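Leucine-rich repeat protein (Bacteroides thetaiotaomicron, PDB 4ECN) is of unknown function but, as an extracellular leucine-rich repeat protein with two DUF4458 domains, probably binds other proteins. Local coordinates at residues 506-517 and 536-546. Numbering follows the deposited sequence.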
# COMPACT_ATOMS: atom_id res chain seq x y z
N GLN A 506 -0.93 22.65 -0.60
CA GLN A 506 -1.66 22.72 -1.87
C GLN A 506 -1.14 21.62 -2.81
O GLN A 506 -0.12 20.99 -2.52
CB GLN A 506 -1.58 24.11 -2.53
CG GLN A 506 -0.23 24.55 -3.01
CD GLN A 506 -0.19 26.05 -3.04
OE1 GLN A 506 -0.25 26.74 -2.00
NE2 GLN A 506 -0.10 26.59 -4.24
N LEU A 507 -1.84 21.38 -3.92
CA LEU A 507 -1.38 20.37 -4.86
C LEU A 507 -0.19 20.94 -5.61
O LEU A 507 -0.19 22.14 -5.93
CB LEU A 507 -2.49 19.90 -5.82
CG LEU A 507 -3.80 19.39 -5.23
CD1 LEU A 507 -4.78 19.14 -6.33
CD2 LEU A 507 -3.59 18.12 -4.41
N PRO A 508 0.87 20.11 -5.84
CA PRO A 508 2.05 20.60 -6.56
C PRO A 508 1.73 20.92 -8.02
O PRO A 508 0.85 20.27 -8.62
CB PRO A 508 3.04 19.44 -6.43
CG PRO A 508 2.22 18.29 -6.25
CD PRO A 508 1.02 18.69 -5.48
N ASP A 509 2.47 21.91 -8.59
CA ASP A 509 2.29 22.43 -9.95
C ASP A 509 2.47 21.40 -11.06
O ASP A 509 1.86 21.57 -12.12
CB ASP A 509 3.27 23.58 -10.22
CG ASP A 509 2.61 24.95 -10.16
OD1 ASP A 509 2.04 25.29 -9.09
OD2 ASP A 509 2.68 25.69 -11.17
N PHE A 510 3.28 20.33 -10.84
CA PHE A 510 3.59 19.35 -11.88
C PHE A 510 2.30 18.67 -12.42
O PHE A 510 2.25 18.36 -13.62
CB PHE A 510 4.60 18.31 -11.38
CG PHE A 510 4.06 17.12 -10.64
CD1 PHE A 510 3.68 15.97 -11.32
CD2 PHE A 510 3.99 17.12 -9.26
CE1 PHE A 510 3.16 14.87 -10.64
CE2 PHE A 510 3.49 16.01 -8.58
CZ PHE A 510 3.07 14.90 -9.27
N LEU A 511 1.24 18.51 -11.58
CA LEU A 511 -0.03 17.87 -11.96
C LEU A 511 -0.74 18.58 -13.10
O LEU A 511 -1.34 17.93 -13.95
CB LEU A 511 -1.00 17.82 -10.77
CG LEU A 511 -0.63 16.91 -9.64
CD1 LEU A 511 -1.54 17.16 -8.45
CD2 LEU A 511 -0.63 15.46 -10.08
N TYR A 512 -0.69 19.91 -13.10
CA TYR A 512 -1.40 20.76 -14.05
C TYR A 512 -0.67 20.84 -15.40
O TYR A 512 -1.26 21.29 -16.39
CB TYR A 512 -1.56 22.16 -13.45
CG TYR A 512 -2.24 22.14 -12.09
CD1 TYR A 512 -3.63 22.03 -11.98
CD2 TYR A 512 -1.51 22.28 -10.91
CE1 TYR A 512 -4.26 22.01 -10.74
CE2 TYR A 512 -2.14 22.28 -9.66
CZ TYR A 512 -3.51 22.15 -9.58
OH TYR A 512 -4.14 22.15 -8.35
N ASP A 513 0.59 20.38 -15.45
CA ASP A 513 1.42 20.41 -16.65
C ASP A 513 1.52 19.03 -17.31
O ASP A 513 2.21 18.88 -18.32
CB ASP A 513 2.82 20.96 -16.32
CG ASP A 513 2.83 22.35 -15.70
OD1 ASP A 513 1.82 23.08 -15.83
OD2 ASP A 513 3.87 22.72 -15.10
N LEU A 514 0.81 18.03 -16.76
CA LEU A 514 0.81 16.68 -17.30
C LEU A 514 -0.13 16.63 -18.48
O LEU A 514 -1.27 17.09 -18.37
CB LEU A 514 0.47 15.62 -16.23
CG LEU A 514 1.57 15.35 -15.18
CD1 LEU A 514 1.07 14.48 -14.06
CD2 LEU A 514 2.84 14.75 -15.79
N PRO A 515 0.34 16.09 -19.62
CA PRO A 515 -0.50 16.06 -20.84
C PRO A 515 -1.64 15.05 -20.84
O PRO A 515 -2.73 15.38 -21.31
CB PRO A 515 0.48 15.65 -21.94
CG PRO A 515 1.81 15.71 -21.35
CD PRO A 515 1.68 15.54 -19.88
N GLU A 516 -1.40 13.81 -20.35
CA GLU A 516 -2.36 12.72 -20.44
C GLU A 516 -2.75 12.10 -19.09
O GLU A 516 -2.93 10.88 -19.01
CB GLU A 516 -1.76 11.63 -21.34
CG GLU A 516 -1.50 12.09 -22.77
CD GLU A 516 -2.72 12.50 -23.59
OE1 GLU A 516 -3.82 11.95 -23.36
OE2 GLU A 516 -2.55 13.34 -24.50
N LEU A 517 -2.96 12.92 -18.06
CA LEU A 517 -3.37 12.42 -16.74
C LEU A 517 -4.81 11.89 -16.82
O LEU A 517 -5.67 12.53 -17.42
CB LEU A 517 -3.22 13.54 -15.68
CG LEU A 517 -3.51 13.21 -14.20
CD1 LEU A 517 -2.60 12.14 -13.67
CD2 LEU A 517 -3.40 14.46 -13.33
N ASP A 536 -7.80 24.33 -5.85
CA ASP A 536 -7.01 23.32 -6.54
C ASP A 536 -7.89 22.47 -7.46
O ASP A 536 -7.51 22.26 -8.61
CB ASP A 536 -6.27 22.43 -5.53
CG ASP A 536 -5.00 23.04 -4.94
OD1 ASP A 536 -4.42 23.98 -5.58
OD2 ASP A 536 -4.51 22.50 -3.92
N TRP A 537 -9.08 22.04 -6.99
CA TRP A 537 -10.00 21.26 -7.81
C TRP A 537 -10.52 22.13 -8.95
O TRP A 537 -10.51 21.67 -10.09
CB TRP A 537 -11.14 20.65 -6.97
CG TRP A 537 -12.03 19.66 -7.70
CD1 TRP A 537 -11.89 19.19 -8.98
CD2 TRP A 537 -13.22 19.03 -7.18
NE1 TRP A 537 -12.92 18.34 -9.29
CE2 TRP A 537 -13.74 18.21 -8.20
CE3 TRP A 537 -13.89 19.09 -5.94
CZ2 TRP A 537 -14.91 17.46 -8.03
CZ3 TRP A 537 -15.05 18.34 -5.77
CH2 TRP A 537 -15.54 17.54 -6.80
N THR A 538 -10.89 23.40 -8.68
CA THR A 538 -11.32 24.34 -9.72
C THR A 538 -10.23 24.45 -10.81
O THR A 538 -10.57 24.32 -11.98
CB THR A 538 -11.66 25.74 -9.18
OG1 THR A 538 -12.45 25.66 -8.00
CG2 THR A 538 -12.40 26.58 -10.19
N ARG A 539 -8.93 24.63 -10.41
CA ARG A 539 -7.81 24.78 -11.35
C ARG A 539 -7.72 23.55 -12.24
O ARG A 539 -7.70 23.68 -13.47
CB ARG A 539 -6.46 25.03 -10.65
CG ARG A 539 -5.39 25.44 -11.65
CD ARG A 539 -4.01 25.63 -11.06
NE ARG A 539 -2.99 25.60 -12.12
CZ ARG A 539 -1.67 25.59 -11.90
NH1 ARG A 539 -1.20 25.62 -10.66
NH2 ARG A 539 -0.82 25.54 -12.92
N LEU A 540 -7.75 22.38 -11.62
CA LEU A 540 -7.70 21.07 -12.25
C LEU A 540 -8.81 20.90 -13.32
O LEU A 540 -8.53 20.45 -14.42
CB LEU A 540 -7.85 20.02 -11.14
CG LEU A 540 -7.26 18.66 -11.40
CD1 LEU A 540 -5.73 18.71 -11.33
CD2 LEU A 540 -7.77 17.67 -10.37
N ALA A 541 -10.06 21.30 -12.99
CA ALA A 541 -11.22 21.21 -13.89
C ALA A 541 -11.13 22.24 -15.03
O ALA A 541 -11.41 21.91 -16.18
CB ALA A 541 -12.49 21.43 -13.10
N ASP A 542 -10.72 23.48 -14.69
CA ASP A 542 -10.58 24.59 -15.63
C ASP A 542 -9.39 24.39 -16.60
O ASP A 542 -9.47 24.86 -17.73
CB ASP A 542 -10.42 25.92 -14.88
CG ASP A 542 -11.72 26.52 -14.35
OD1 ASP A 542 -12.80 26.20 -14.91
OD2 ASP A 542 -11.65 27.40 -13.46
N ASP A 543 -8.33 23.67 -16.15
CA ASP A 543 -7.12 23.40 -16.95
C ASP A 543 -7.51 22.62 -18.22
O ASP A 543 -8.15 21.57 -18.15
CB ASP A 543 -6.07 22.64 -16.12
CG ASP A 543 -4.66 22.78 -16.66
OD1 ASP A 543 -4.30 22.03 -17.56
OD2 ASP A 543 -3.93 23.68 -16.19
N GLU A 544 -7.14 23.17 -19.39
CA GLU A 544 -7.45 22.60 -20.71
C GLU A 544 -6.63 21.32 -20.96
O GLU A 544 -6.99 20.55 -21.86
CB GLU A 544 -7.19 23.61 -21.85
CG GLU A 544 -7.71 25.03 -21.62
CD GLU A 544 -6.66 26.01 -21.13
OE1 GLU A 544 -6.16 25.84 -19.99
OE2 GLU A 544 -6.34 26.95 -21.89
N ASP A 545 -5.54 21.11 -20.17
CA ASP A 545 -4.72 19.89 -20.22
C ASP A 545 -5.48 18.74 -19.62
O ASP A 545 -6.11 17.95 -20.33
CB ASP A 545 -3.33 20.02 -19.49
CG ASP A 545 -2.33 21.05 -19.99
OD1 ASP A 545 -1.81 20.88 -21.11
OD2 ASP A 545 -1.98 21.96 -19.19
N THR A 546 -5.48 18.74 -18.28
CA THR A 546 -6.00 17.72 -17.38
C THR A 546 -7.55 17.72 -17.29
O THR A 546 -8.14 16.64 -17.27
CB THR A 546 -5.37 17.90 -15.98
OG1 THR A 546 -5.85 19.08 -15.34
CG2 THR A 546 -3.83 17.88 -16.01
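On the convex side of the leucine-rich repeat solenoid, where segments linking successive parallel strands pack together, Tyr512 of loop 506-517 lies against helix 530-542. Arg539 lays its guanidinium flat over one face of the Tyr512 ring, planes 7° apart, with CZ 3.8 Å from the ring centroid in a cation-pi contact. Its chain, extended from CG to NE with CG anti to backbone N (chi1 -169°), brings CD over the ring centre, a CH-pi contact. From the opposite face, near its rim, Leu540 CD1 approaches Tyr512 CE1 to 3.7 Å; at the edge, Tyr512 OH makes a weak hydrogen bond to Asp536 O (3.4 Å). At the guanidinium edge, Asp509 OD1 forms a long salt bridge with Arg539 NH1 (3.6 Å). Asp536 OD2 holds the loop by accepting the N-H of Leu507 (N to OD2 2.9 Å) from above the carboxylate plane. At the other end, Thr546 CG2 packs against Leu511 O and Leu514 O. Replacing Tyr512 by an alanine is likely to leave the Arg539 guanidinium freer to turn and to open a gap between Arg539 and Leu540. Cation-pi stacking and side-chain-to-backbone hydrogen bonds join neighbouring linkers, with the guanidinium at the exposed margin.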